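Local coordinates for protein BtGH115A (PDB 5BY3) that acts as a family GH115 4-O-methyl-alpha-glucuronidase with specificity for decorated arabinogalactans, at residues Lys92-Met97 / Thr116-Leu121; Lys256-Gly261 / Tyr273-Asp278; Lys517-Ser522 / Tyr575-Arg580; Leu707-Ser712 / Leu757-Leu762. All coordinates share one frame; numbering follows the deposited sequence.

Interaction 1 of 4, residues Lys92-Met97 / Thr116-Leu121; sequences KKQAFM and TAYGIL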
loop_
_atom_site.group_PDB
_atom_site.type_symbol
_atom_site.label_atom_id
_atom_site.label_comp_id
_atom_site.label_asym_id
_atom_site.label_seq_id
_atom_site.Cartn_x
_atom_site.Cartn_y
_atom_site.Cartn_z
ATOM N N LYS A 92 -10.406 -21.421 -16.036
ATOM C CA LYS A 92 -9.521 -20.242 -15.870
ATOM C C LYS A 92 -9.978 -19.321 -14.719
ATOM O O LYS A 92 -11.164 -19.282 -14.381
ATOM C CB LYS A 92 -9.442 -19.452 -17.182
ATOM C CG LYS A 92 -8.044 -19.020 -17.542
ATOM C CD LYS A 92 -8.060 -17.981 -18.641
ATOM C CE LYS A 92 -6.684 -17.339 -18.771
ATOM N NZ LYS A 92 -6.637 -16.266 -19.801
ATOM N N LYS A 93 -9.047 -18.583 -14.121
ATOM C CA LYS A 93 -9.336 -17.903 -12.848
ATOM C C LYS A 93 -9.730 -16.411 -12.977
ATOM O O LYS A 93 -8.993 -15.616 -13.551
ATOM C CB LYS A 93 -8.181 -18.110 -11.843
ATOM C CG LYS A 93 -6.780 -17.662 -12.308
ATOM C CD LYS A 93 -5.982 -17.044 -11.151
ATOM C CE LYS A 93 -4.571 -16.638 -11.551
ATOM N NZ LYS A 93 -4.060 -15.484 -10.755
ATOM N N GLN A 94 -10.914 -16.068 -12.462
ATOM C CA GLN A 94 -11.395 -14.672 -12.272
ATOM C C GLN A 94 -11.318 -13.820 -13.560
ATOM O O GLN A 94 -10.873 -12.654 -13.541
ATOM C CB GLN A 94 -10.634 -13.993 -11.112
ATOM C CG GLN A 94 -10.712 -14.670 -9.757
ATOM C CD GLN A 94 -9.752 -14.046 -8.749
ATOM O OE1 GLN A 94 -9.700 -12.825 -8.605
ATOM N NE2 GLN A 94 -8.967 -14.885 -8.059
ATOM N N ALA A 95 -11.713 -14.427 -14.677
ATOM C CA ALA A 95 -11.424 -13.882 -16.001
ATOM C C ALA A 95 -12.681 -13.523 -16.764
ATOM O O ALA A 95 -13.749 -14.039 -16.455
ATOM C CB ALA A 95 -10.549 -14.838 -16.808
ATOM N N PHE A 96 -12.547 -12.609 -17.726
ATOM C CA PHE A 96 -13.650 -12.201 -18.569
ATOM C C PHE A 96 -13.202 -11.862 -19.970
ATOM O O PHE A 96 -12.036 -11.448 -20.188
ATOM C CB PHE A 96 -14.448 -11.045 -17.957
ATOM C CG PHE A 96 -13.662 -9.752 -17.824
ATOM C CD1 PHE A 96 -13.565 -8.870 -18.881
ATOM C CD2 PHE A 96 -13.081 -9.399 -16.611
ATOM C CE1 PHE A 96 -12.857 -7.683 -18.757
ATOM C CE2 PHE A 96 -12.378 -8.194 -16.460
ATOM C CZ PHE A 96 -12.257 -7.347 -17.539
HETATM N N MSE A 97 -14.157 -12.051 -20.886
HETATM C CA MSE A 97 -14.113 -11.640 -22.271
HETATM C C MSE A 97 -15.212 -10.631 -22.490
HETATM O O MSE A 97 -16.375 -10.821 -22.068
HETATM C CB MSE A 97 -14.450 -12.834 -23.130
HETATM C CG MSE A 97 -13.188 -13.509 -23.638
HETATM SE SE MSE A 97 -13.739 -14.599 -25.176
HETATM C CE MSE A 97 -12.013 -14.924 -26.082
ATOM N N THR A 116 -17.196 -12.738 -14.105
ATOM C CA THR A 116 -18.364 -12.099 -14.666
ATOM C C THR A 116 -18.523 -10.691 -14.054
ATOM O O THR A 116 -18.695 -9.730 -14.795
ATOM C CB THR A 116 -19.601 -12.983 -14.436
ATOM O OG1 THR A 116 -19.327 -14.276 -14.973
ATOM C CG2 THR A 116 -20.857 -12.403 -15.112
ATOM N N ALA A 117 -18.417 -10.588 -12.718
ATOM C CA ALA A 117 -18.503 -9.308 -12.007
ATOM C C ALA A 117 -17.507 -8.284 -12.560
ATOM O O ALA A 117 -17.873 -7.117 -12.817
ATOM C CB ALA A 117 -18.283 -9.506 -10.515
ATOM N N TYR A 118 -16.260 -8.735 -12.771
ATOM C CA TYR A 118 -15.178 -7.839 -13.171
ATOM C C TYR A 118 -15.366 -7.347 -14.597
ATOM O O TYR A 118 -15.041 -6.170 -14.905
ATOM C CB TYR A 118 -13.826 -8.507 -12.951
ATOM C CG TYR A 118 -13.525 -8.798 -11.504
ATOM C CD1 TYR A 118 -13.926 -7.898 -10.503
ATOM C CD2 TYR A 118 -12.814 -9.952 -11.116
ATOM C CE1 TYR A 118 -13.646 -8.119 -9.178
ATOM C CE2 TYR A 118 -12.529 -10.183 -9.761
ATOM C CZ TYR A 118 -12.959 -9.264 -8.795
ATOM O OH TYR A 118 -12.724 -9.419 -7.428
ATOM N N GLY A 119 -15.915 -8.236 -15.449
ATOM C CA GLY A 119 -16.351 -7.882 -16.831
ATOM C C GLY A 119 -17.361 -6.746 -16.928
ATOM O O GLY A 119 -17.195 -5.823 -17.725
ATOM N N ILE A 120 -18.408 -6.848 -16.106
ATOM C CA ILE A 120 -19.445 -5.819 -15.921
ATOM C C ILE A 120 -18.876 -4.465 -15.480
ATOM O O ILE A 120 -19.229 -3.410 -16.034
ATOM C CB ILE A 120 -20.489 -6.303 -14.891
ATOM C CG1 ILE A 120 -21.173 -7.578 -15.419
ATOM C CG2 ILE A 120 -21.474 -5.175 -14.568
ATOM C CD1 ILE A 120 -22.124 -8.268 -14.463
ATOM N N LEU A 121 -17.999 -4.514 -14.485
ATOM C CA LEU A 121 -17.327 -3.336 -13.958
ATOM C C LEU A 121 -16.269 -2.771 -14.886
ATOM O O LEU A 121 -15.835 -1.663 -14.701
ATOM C CB LEU A 121 -16.772 -3.628 -12.566
ATOM C CG LEU A 121 -17.913 -3.745 -11.523
ATOM C CD1 LEU A 121 -17.413 -4.165 -10.163
ATOM C CD2 LEU A 121 -18.728 -2.471 -11.367
#
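Phe96, at the start of strand 96-100, and Gly119, within helix 113-126, bring their backbones to 5.4 Å between CA atoms, a close approach of helix to strand with no hydrogen bond joining them. The Phe96 ring lies flat under the glycine: Gly119 CA sits 3.5 Å from the ring centroid, 17° off the normal, a CH-pi contact over one face. Gly119 N lies over the same face, 3.3 Å from Phe96 CD2. The first torsion (chi1 65°) sets Phe96 CG in the crowded position between backbone N and carbonyl carbon, on the side of the helix. A beta carbon on Gly119 would fall only 3.2 Å from Phe96 CB, so the lack of a side chain probably permits this close approach. Next to it, Tyr118 CB rests 3.8 Å from Phe96 CE2. Gln94 and Tyr118 run side by side in the same direction, amide and ring planes 45° apart, with Gln94 OE1 at the ring edge, 4.0 Å from Tyr118 CE2. Their polar ends are held by others: the Gln94 amide bonds to Glu161 O and Arg163, and Tyr118 OH to Ala208 O. Helix 38-55 touches Thr116, Ala117 and Ile120. The arrangement is that of an alpha/beta domain, a helix laid on a mixed six-stranded sheet, with a glycine-to-aromatic contact at the interface.

Interaction 2 of 4, residues Lys256-Gly261 / Tyr273-Asp278; sequences KIRGKG and YQFWED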
loop_
_atom_site.group_PDB
_atom_site.type_symbol
_atom_site.label_atom_id
_atom_site.label_comp_id
_atom_site.label_asym_id
_atom_site.label_seq_id
_atom_site.Cartn_x
_atom_site.Cartn_y
_atom_site.Cartn_z
ATOM N N LYS A 256 -12.075 -10.934 24.940
ATOM C CA LYS A 256 -12.616 -10.424 26.188
ATOM C C LYS A 256 -14.157 -10.481 26.214
ATOM O O LYS A 256 -14.739 -10.379 27.278
ATOM C CB LYS A 256 -12.057 -9.029 26.524
ATOM C CG LYS A 256 -12.748 -7.836 25.866
ATOM C CD LYS A 256 -11.993 -7.323 24.644
ATOM C CE LYS A 256 -10.981 -6.231 24.991
ATOM N NZ LYS A 256 -10.357 -5.636 23.772
ATOM N N ILE A 257 -14.802 -10.638 25.054
ATOM C CA ILE A 257 -16.274 -10.739 24.965
ATOM C C ILE A 257 -16.833 -12.192 25.122
ATOM O O ILE A 257 -17.861 -12.389 25.785
ATOM C CB ILE A 257 -16.811 -10.082 23.652
ATOM C CG1 ILE A 257 -16.706 -8.548 23.694
ATOM C CG2 ILE A 257 -18.252 -10.486 23.351
ATOM C CD1 ILE A 257 -16.641 -7.892 22.314
ATOM N N ARG A 258 -16.145 -13.176 24.529
ATOM C CA ARG A 258 -16.662 -14.525 24.265
ATOM C C ARG A 258 -15.741 -15.654 24.783
ATOM O O ARG A 258 -16.141 -16.829 24.822
ATOM C CB ARG A 258 -16.703 -14.752 22.755
ATOM C CG ARG A 258 -17.848 -14.242 21.886
ATOM C CD ARG A 258 -17.446 -14.463 20.410
ATOM N NE ARG A 258 -16.772 -15.752 20.223
ATOM C CZ ARG A 258 -15.956 -16.096 19.232
ATOM N NH1 ARG A 258 -15.637 -15.267 18.267
ATOM N NH2 ARG A 258 -15.444 -17.302 19.201
ATOM N N GLY A 259 -14.485 -15.327 25.079
ATOM C CA GLY A 259 -13.510 -16.340 25.519
ATOM C C GLY A 259 -13.506 -16.511 27.021
ATOM O O GLY A 259 -14.242 -15.814 27.737
ATOM N N LYS A 260 -12.695 -17.448 27.506
ATOM C CA LYS A 260 -12.633 -17.753 28.944
ATOM C C LYS A 260 -11.210 -18.042 29.369
ATOM O O LYS A 260 -10.567 -18.932 28.816
ATOM C CB LYS A 260 -13.592 -18.902 29.318
ATOM C CG LYS A 260 -14.992 -18.444 29.760
ATOM C CD LYS A 260 -16.054 -19.545 29.649
ATOM C CE LYS A 260 -16.727 -19.557 28.275
ATOM N NZ LYS A 260 -16.904 -20.930 27.711
ATOM N N GLY A 261 -10.703 -17.262 30.327
ATOM C CA GLY A 261 -9.356 -17.489 30.841
ATOM C C GLY A 261 -8.326 -16.941 29.893
ATOM O O GLY A 261 -8.628 -16.091 29.057
ATOM N N TYR A 273 -9.728 -23.429 21.648
ATOM C CA TYR A 273 -10.356 -24.275 20.623
ATOM C C TYR A 273 -11.848 -23.975 20.467
ATOM O O TYR A 273 -12.308 -23.757 19.342
ATOM C CB TYR A 273 -10.073 -25.777 20.844
ATOM C CG TYR A 273 -10.715 -26.674 19.812
ATOM C CD1 TYR A 273 -12.056 -27.061 19.934
ATOM C CD2 TYR A 273 -9.990 -27.132 18.716
ATOM C CE1 TYR A 273 -12.660 -27.878 18.986
ATOM C CE2 TYR A 273 -10.574 -27.952 17.758
ATOM C CZ TYR A 273 -11.908 -28.332 17.901
ATOM O OH TYR A 273 -12.515 -29.136 16.960
ATOM N N GLN A 274 -12.579 -23.934 21.577
ATOM C CA GLN A 274 -14.016 -23.648 21.584
ATOM C C GLN A 274 -14.315 -22.322 20.898
ATOM O O GLN A 274 -15.100 -22.272 19.971
ATOM C CB GLN A 274 -14.547 -23.596 23.021
ATOM C CG GLN A 274 -14.630 -24.945 23.743
ATOM C CD GLN A 274 -15.297 -24.868 25.124
ATOM O OE1 GLN A 274 -15.222 -23.845 25.815
ATOM N NE2 GLN A 274 -15.959 -25.954 25.525
ATOM N N PHE A 275 -13.691 -21.258 21.404
ATOM C CA PHE A 275 -13.660 -19.904 20.838
ATOM C C PHE A 275 -13.590 -19.906 19.296
ATOM O O PHE A 275 -14.501 -19.428 18.636
ATOM C CB PHE A 275 -12.451 -19.171 21.478
ATOM C CG PHE A 275 -12.156 -17.823 20.905
ATOM C CD1 PHE A 275 -12.954 -16.716 21.222
ATOM C CD2 PHE A 275 -11.059 -17.635 20.071
ATOM C CE1 PHE A 275 -12.669 -15.460 20.704
ATOM C CE2 PHE A 275 -10.774 -16.383 19.548
ATOM C CZ PHE A 275 -11.582 -15.299 19.867
ATOM N N TRP A 276 -12.520 -20.473 18.739
ATOM C CA TRP A 276 -12.354 -20.653 17.285
ATOM C C TRP A 276 -13.539 -21.388 16.640
ATOM O O TRP A 276 -14.121 -20.888 15.661
ATOM C CB TRP A 276 -11.069 -21.427 17.009
ATOM C CG TRP A 276 -9.819 -20.733 17.322
ATOM C CD1 TRP A 276 -9.627 -19.378 17.398
ATOM C CD2 TRP A 276 -8.551 -21.324 17.555
ATOM N NE1 TRP A 276 -8.333 -19.095 17.702
ATOM C CE2 TRP A 276 -7.631 -20.263 17.778
ATOM C CE3 TRP A 276 -8.088 -22.638 17.610
ATOM C CZ2 TRP A 276 -6.271 -20.478 18.047
ATOM C CZ3 TRP A 276 -6.729 -22.858 17.860
ATOM C CH2 TRP A 276 -5.835 -21.774 18.082
ATOM N N GLU A 277 -13.910 -22.535 17.232
ATOM C CA GLU A 277 -14.947 -23.444 16.721
ATOM C C GLU A 277 -16.283 -22.786 16.460
ATOM O O GLU A 277 -16.880 -22.988 15.398
ATOM C CB GLU A 277 -15.143 -24.634 17.664
ATOM C CG GLU A 277 -16.357 -25.508 17.346
ATOM C CD GLU A 277 -16.541 -26.635 18.342
ATOM O OE1 GLU A 277 -16.311 -27.816 17.960
ATOM O OE2 GLU A 277 -16.901 -26.323 19.503
ATOM N N ASP A 278 -16.764 -22.008 17.418
ATOM C CA ASP A 278 -18.079 -21.398 17.283
ATOM C C ASP A 278 -18.148 -20.581 16.007
ATOM O O ASP A 278 -19.172 -20.565 15.325
ATOM C CB ASP A 278 -18.378 -20.529 18.497
ATOM C CG ASP A 278 -18.459 -21.329 19.795
ATOM O OD1 ASP A 278 -18.477 -22.581 19.713
ATOM O OD2 ASP A 278 -18.530 -20.689 20.888
#
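The guanidinium of Arg258 has Phe275 CD1 over one face, offset to the rim; its plane is 20° from that of the ring, but it is not stacked squarely on it, and the side chains cross at about a right angle. Arg258 NH2 is modelled too close to Phe275 O, so the exact placing of the guanidinium end is doubtful. The arginine leaves the backbone with CG anti to the carbonyl carbon (chi1 -82°) and then bends at chi3 (40°), which swings NE off the extended course. Its NH1 forms a salt bridge with Glu254, one turn earlier, and this probably helps to fix the rotation of the group. Trp255 meets the Phe275 ring edge-to-face. The contact belongs to a helix-loop-helix connection: helix 251-258 ends where Gly259 leaves helical geometry, and the chain returns as helix 265-283. Both helices fall, in sequence, between strands 238-239 and 290-291 of the eight-stranded parallel sheet, consistent with an excursion from a TIM-barrel fold. Gly259 CA comes 4.3 Å from Phe275 CD1. Toward solvent, Lys260, bent at chi3 and chi4, crosses the extended Gln274 obliquely, Lys260 NZ stopping 3.9 Å from Gln274 OE1.

Interaction 3 of 4, residues Lys517-Ser522 / Tyr575-Arg580; sequences KDLPWS and YAQLAR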
loop_
_atom_site.group_PDB
_atom_site.type_symbol
_atom_site.label_atom_id
_atom_site.label_comp_id
_atom_site.label_asym_id
_atom_site.label_seq_id
_atom_site.Cartn_x
_atom_site.Cartn_y
_atom_site.Cartn_z
ATOM N N LYS A 517 13.290 17.905 18.100
ATOM C CA LYS A 517 14.707 18.272 18.057
ATOM C C LYS A 517 15.216 18.393 16.623
ATOM O O LYS A 517 14.634 17.808 15.710
ATOM C CB LYS A 517 15.551 17.261 18.845
ATOM C CG LYS A 517 15.510 15.842 18.270
ATOM C CD LYS A 517 15.322 14.786 19.352
ATOM C CE LYS A 517 16.652 14.183 19.702
ATOM N NZ LYS A 517 17.237 13.581 18.466
ATOM N N ASP A 518 16.307 19.143 16.446
ATOM C CA ASP A 518 16.948 19.368 15.144
ATOM C C ASP A 518 17.082 18.096 14.293
ATOM O O ASP A 518 17.478 17.022 14.778
ATOM C CB ASP A 518 18.372 19.962 15.307
ATOM C CG ASP A 518 18.406 21.310 16.044
ATOM O OD1 ASP A 518 17.346 21.901 16.381
ATOM O OD2 ASP A 518 19.544 21.775 16.275
ATOM N N LEU A 519 16.772 18.242 13.019
ATOM C CA LEU A 519 17.178 17.287 12.019
ATOM C C LEU A 519 18.617 17.659 11.715
ATOM O O LEU A 519 18.952 18.842 11.836
ATOM C CB LEU A 519 16.281 17.415 10.788
ATOM C CG LEU A 519 14.855 16.941 11.091
ATOM C CD1 LEU A 519 13.879 17.735 10.283
ATOM C CD2 LEU A 519 14.687 15.454 10.820
ATOM N N PRO A 520 19.486 16.669 11.364
ATOM C CA PRO A 520 20.907 17.046 11.138
ATOM C C PRO A 520 21.140 17.688 9.756
ATOM O O PRO A 520 21.875 17.132 8.901
ATOM C CB PRO A 520 21.665 15.710 11.297
ATOM C CG PRO A 520 20.639 14.618 11.038
ATOM C CD PRO A 520 19.256 15.205 11.257
ATOM N N TRP A 521 20.493 18.838 9.527
ATOM C CA TRP A 521 20.589 19.537 8.245
ATOM C C TRP A 521 21.090 20.984 8.444
ATOM O O TRP A 521 20.847 21.584 9.483
ATOM C CB TRP A 521 19.244 19.528 7.507
ATOM C CG TRP A 521 18.580 18.187 7.228
ATOM C CD1 TRP A 521 19.163 16.918 7.223
ATOM C CD2 TRP A 521 17.202 17.983 6.876
ATOM N NE1 TRP A 521 18.208 15.958 6.913
ATOM C CE2 TRP A 521 17.003 16.584 6.711
ATOM C CE3 TRP A 521 16.105 18.847 6.707
ATOM C CZ2 TRP A 521 15.774 16.054 6.365
ATOM C CZ3 TRP A 521 14.913 18.327 6.391
ATOM C CH2 TRP A 521 14.738 16.943 6.194
ATOM N N SER A 522 21.794 21.530 7.457
ATOM C CA SER A 522 22.287 22.905 7.523
ATOM C C SER A 522 21.180 23.917 7.277
ATOM O O SER A 522 20.170 23.585 6.683
ATOM C CB SER A 522 23.319 23.114 6.438
ATOM O OG SER A 522 22.658 23.067 5.178
ATOM N N TYR A 575 10.700 26.055 10.663
ATOM C CA TYR A 575 10.777 27.397 11.277
ATOM C C TYR A 575 11.088 27.264 12.760
ATOM O O TYR A 575 11.866 28.028 13.297
ATOM C CB TYR A 575 9.481 28.192 11.141
ATOM C CG TYR A 575 9.048 28.624 9.742
ATOM C CD1 TYR A 575 9.980 28.987 8.763
ATOM C CD2 TYR A 575 7.669 28.746 9.438
ATOM C CE1 TYR A 575 9.570 29.382 7.497
ATOM C CE2 TYR A 575 7.240 29.160 8.180
ATOM C CZ TYR A 575 8.187 29.482 7.209
ATOM O OH TYR A 575 7.745 29.887 5.956
ATOM N N ALA A 576 10.472 26.272 13.408
ATOM C CA ALA A 576 10.754 25.946 14.796
ATOM C C ALA A 576 12.247 25.676 15.034
ATOM O O ALA A 576 12.814 26.129 16.064
ATOM C CB ALA A 576 9.916 24.756 15.232
ATOM N N GLN A 577 12.877 24.957 14.088
ATOM C CA GLN A 577 14.303 24.640 14.210
ATOM C C GLN A 577 15.156 25.908 14.035
ATOM O O GLN A 577 16.115 26.127 14.793
ATOM C CB GLN A 577 14.730 23.536 13.246
ATOM C CG GLN A 577 16.241 23.348 13.150
ATOM C CD GLN A 577 16.648 22.001 12.606
ATOM O OE1 GLN A 577 15.840 21.077 12.514
ATOM N NE2 GLN A 577 17.911 21.873 12.255
ATOM N N LEU A 578 14.802 26.728 13.039
ATOM C CA LEU A 578 15.458 28.028 12.825
ATOM C C LEU A 578 15.240 28.957 14.016
ATOM O O LEU A 578 16.177 29.641 14.403
ATOM C CB LEU A 578 15.003 28.692 11.540
ATOM C CG LEU A 578 15.292 27.986 10.217
ATOM C CD1 LEU A 578 14.486 28.669 9.141
ATOM C CD2 LEU A 578 16.772 27.926 9.879
ATOM N N ALA A 579 14.046 28.904 14.622
ATOM C CA ALA A 579 13.692 29.706 15.799
ATOM C C ALA A 579 14.474 29.380 17.075
ATOM O O ALA A 579 14.898 30.301 17.769
ATOM C CB ALA A 579 12.192 29.635 16.063
ATOM N N ARG A 580 14.627 28.088 17.390
ATOM C CA ARG A 580 15.517 27.605 18.466
ATOM C C ARG A 580 16.908 28.200 18.379
ATOM O O ARG A 580 17.529 28.443 19.405
ATOM C CB ARG A 580 15.662 26.060 18.435
ATOM C CG ARG A 580 14.479 25.287 19.018
ATOM C CD ARG A 580 14.816 23.819 19.282
ATOM N NE ARG A 580 15.048 23.036 18.053
ATOM C CZ ARG A 580 14.093 22.460 17.328
ATOM N NH1 ARG A 580 12.801 22.570 17.666
ATOM N NH2 ARG A 580 14.422 21.786 16.244
#
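The Arg580 guanidinium is sandwiched, with Lys517 CA over one face and Gln577 CA and Ala576 O over the opposite one, while Asp518 OD1 lies at its edge, 4° out of plane. That single oxygen receives both nitrogens side-on, Arg580 NH2 at 2.9 Å to Asp518 OD1 through the anti lone pair and Arg580 NE at 3.1 Å, a salt bridge. The Asp518 carboxylate also stacks on the Gln577 amide, their planes 16° apart. With CG anti to the backbone N (chi1 169°) and the chain extended beyond, the Gln577 amide arrives at Leu519 and grips it twice: Leu519 N donates to Gln577 OE1 (3.0 Å), and Gln577 NE2 donates to Leu519 O (3.2 Å). The loop so held on helix 552-580 makes an inverse gamma turn centred on Pro520 and ends at Ser522, the N-cap of helix 523-543. An alanine at Gln577 would probably leave Leu519 N and O without these partners and Asp518 without its stacked amide. Gln577 also touches Ile526 of helix 523-543.

Interaction 4 of 4, residues Leu707-Ser712 / Leu757-Leu762; sequences LRFTVS and LVIKAL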
loop_
_atom_site.group_PDB
_atom_site.type_symbol
_atom_site.label_atom_id
_atom_site.label_comp_id
_atom_site.label_asym_id
_atom_site.label_seq_id
_atom_site.Cartn_x
_atom_site.Cartn_y
_atom_site.Cartn_z
ATOM N N LEU A 707 23.294 -8.714 1.205
ATOM C CA LEU A 707 23.544 -7.294 0.690
ATOM C C LEU A 707 24.901 -6.602 0.930
ATOM O O LEU A 707 25.066 -5.824 1.899
ATOM C CB LEU A 707 22.465 -6.290 1.123
ATOM C CG LEU A 707 21.054 -6.366 0.533
ATOM C CD1 LEU A 707 20.190 -5.285 1.198
ATOM C CD2 LEU A 707 21.061 -6.269 -0.987
ATOM N N ARG A 708 25.851 -6.818 0.024
ATOM C CA ARG A 708 27.121 -6.087 0.106
ATOM C C ARG A 708 27.739 -5.591 -1.216
ATOM O O ARG A 708 27.325 -5.977 -2.303
ATOM C CB ARG A 708 28.133 -6.867 0.963
ATOM C CG ARG A 708 28.542 -8.212 0.427
ATOM C CD ARG A 708 28.544 -9.252 1.524
ATOM N NE ARG A 708 27.954 -10.437 0.936
ATOM C CZ ARG A 708 28.607 -11.523 0.542
ATOM N NH1 ARG A 708 29.923 -11.632 0.718
ATOM N NH2 ARG A 708 27.910 -12.520 0.000
ATOM N N PHE A 709 28.705 -4.692 -1.095
ATOM C CA PHE A 709 29.407 -4.127 -2.238
ATOM C C PHE A 709 30.904 -4.041 -1.962
ATOM O O PHE A 709 31.338 -4.311 -0.857
ATOM C CB PHE A 709 28.821 -2.754 -2.667
ATOM C CG PHE A 709 28.859 -1.682 -1.601
ATOM C CD1 PHE A 709 27.790 -1.521 -0.708
ATOM C CD2 PHE A 709 29.944 -0.798 -1.515
ATOM C CE1 PHE A 709 27.816 -0.518 0.267
ATOM C CE2 PHE A 709 29.974 0.217 -0.547
ATOM C CZ PHE A 709 28.907 0.359 0.346
ATOM N N THR A 710 31.694 -3.719 -2.983
ATOM C CA THR A 710 33.114 -3.488 -2.783
ATOM C C THR A 710 33.406 -2.113 -3.309
ATOM O O THR A 710 32.850 -1.714 -4.339
ATOM C CB THR A 710 34.022 -4.522 -3.483
ATOM O OG1 THR A 710 34.106 -4.242 -4.889
ATOM C CG2 THR A 710 33.553 -5.961 -3.242
ATOM N N VAL A 711 34.253 -1.391 -2.581
ATOM C CA VAL A 711 34.810 -0.104 -3.015
ATOM C C VAL A 711 36.296 -0.250 -3.347
ATOM O O VAL A 711 37.057 -0.873 -2.591
ATOM C CB VAL A 711 34.664 0.963 -1.926
ATOM C CG1 VAL A 711 33.786 2.100 -2.391
ATOM C CG2 VAL A 711 34.125 0.338 -0.652
ATOM N N SER A 712 36.712 0.304 -4.481
ATOM C CA SER A 712 38.139 0.280 -4.843
ATOM C C SER A 712 38.572 1.573 -5.497
ATOM O O SER A 712 38.085 1.927 -6.584
ATOM C CB SER A 712 38.494 -0.939 -5.714
ATOM O OG SER A 712 39.885 -0.980 -5.997
ATOM N N LEU A 757 36.984 5.429 -8.803
ATOM C CA LEU A 757 36.367 4.703 -7.698
ATOM C C LEU A 757 35.417 3.670 -8.264
ATOM O O LEU A 757 34.446 4.027 -8.928
ATOM C CB LEU A 757 35.582 5.664 -6.787
ATOM C CG LEU A 757 35.019 5.037 -5.489
ATOM C CD1 LEU A 757 36.070 4.988 -4.385
ATOM C CD2 LEU A 757 33.794 5.794 -5.016
ATOM N N VAL A 758 35.689 2.396 -7.998
ATOM C CA VAL A 758 34.843 1.321 -8.500
ATOM C C VAL A 758 33.977 0.710 -7.377
ATOM O O VAL A 758 34.499 0.156 -6.393
ATOM C CB VAL A 758 35.678 0.284 -9.291
ATOM C CG1 VAL A 758 34.891 -0.990 -9.594
ATOM C CG2 VAL A 758 36.193 0.912 -10.583
ATOM N N ILE A 759 32.656 0.857 -7.538
ATOM C CA ILE A 759 31.611 0.204 -6.696
ATOM C C ILE A 759 31.037 -1.045 -7.391
ATOM O O ILE A 759 30.355 -0.938 -8.419
ATOM C CB ILE A 759 30.477 1.206 -6.305
ATOM C CG1 ILE A 759 31.042 2.345 -5.444
ATOM C CG2 ILE A 759 29.358 0.504 -5.550
ATOM C CD1 ILE A 759 30.355 3.679 -5.621
ATOM N N LYS A 760 31.322 -2.218 -6.837
ATOM C CA LYS A 760 30.851 -3.481 -7.404
ATOM C C LYS A 760 29.790 -4.160 -6.520
ATOM O O LYS A 760 29.975 -4.262 -5.304
ATOM C CB LYS A 760 32.042 -4.418 -7.618
ATOM C CG LYS A 760 31.709 -5.682 -8.391
ATOM C CD LYS A 760 32.936 -6.522 -8.677
ATOM C CE LYS A 760 32.515 -7.922 -9.071
ATOM N NZ LYS A 760 33.576 -8.639 -9.837
ATOM N N ALA A 761 28.700 -4.642 -7.123
ATOM C CA ALA A 761 27.686 -5.376 -6.376
ATOM C C ALA A 761 28.060 -6.840 -6.223
ATOM O O ALA A 761 28.331 -7.514 -7.230
ATOM C CB ALA A 761 26.345 -5.283 -7.071
ATOM N N LEU A 762 28.028 -7.334 -4.980
ATOM C CA LEU A 762 28.228 -8.757 -4.667
ATOM C C LEU A 762 26.946 -9.571 -4.503
ATOM O O LEU A 762 26.964 -10.791 -4.671
ATOM C CB LEU A 762 29.092 -8.917 -3.406
ATOM C CG LEU A 762 30.610 -9.129 -3.546
ATOM C CD1 LEU A 762 31.242 -8.360 -4.706
ATOM C CD2 LEU A 762 31.278 -8.759 -2.222
HETATM O O HOH W 1 35.424 -2.384 -6.055
#
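Val711 and Ile759 form the apolar centre, side by side and pointing the same way, with Val711 CG1 4.1 Å from Ile759 CG1. Leu757 flanks them, its CD1 4.2 Å from Val711 CG1, and the Phe709 ring reaches Ile759 CG2 through CD2 at 4.3 Å. Ile694, Leu696 and Val692 of strand 689-696, in another sheet, pack on this face. The two strands run antiparallel (160°) as the inner pair of a four-stranded sheet, flanked by strands 677-682 and 719-722; two packed sheets fit the beta-sandwich expected of a galactose-binding-domain-like C-terminal domain. Thr710 with Lys760 and Ser712 with Val758 are the hydrogen-bonded pairs, each joined by two backbone bonds, and Leu762 N donates to Arg708 O beyond them. On the face of Thr710 and Lys760, Thr710 CG2 touches Leu762 CD1 at 3.6 Å. Thr710 OG1, set between backbone N and carbonyl carbon (chi1 77°), meets a water at 2.6 Å that donates to Val758 O at 2.7 Å; this carbonyl also takes Ser712 N. An alanine at Thr710 would probably leave that water with one partner fewer and open a gap beside Leu762 CD1. At the polar edge Arg708, bent at chi2 and chi3, crosses Leu762 at about a right angle, Arg708 CG 3.8 Å from Leu762 CD2, and its NE forms a salt bridge with Asp763.

How the interactions relate
The four contacts follow one another along the chain, and no two use the same helices or strands. Interactions 1 and 4 are buried within sheet-containing parts, yet differ in chemistry: interaction 1 joins helix to strand by packing alone, whereas interaction 4 is stitched by backbone hydrogen bonds between neighbouring strands. Interactions 2 and 3 are partly buried and more polar: an arginine beside a phenylalanine ring in interaction 2, a salt bridge and a doubly bonded glutamine amide in interaction 3. Interactions 3 and 4 have the closest centres, about 35 Å apart, while interactions 1 and 3 lie on opposite sides of the chain's centre, about 54 Å between contact centres.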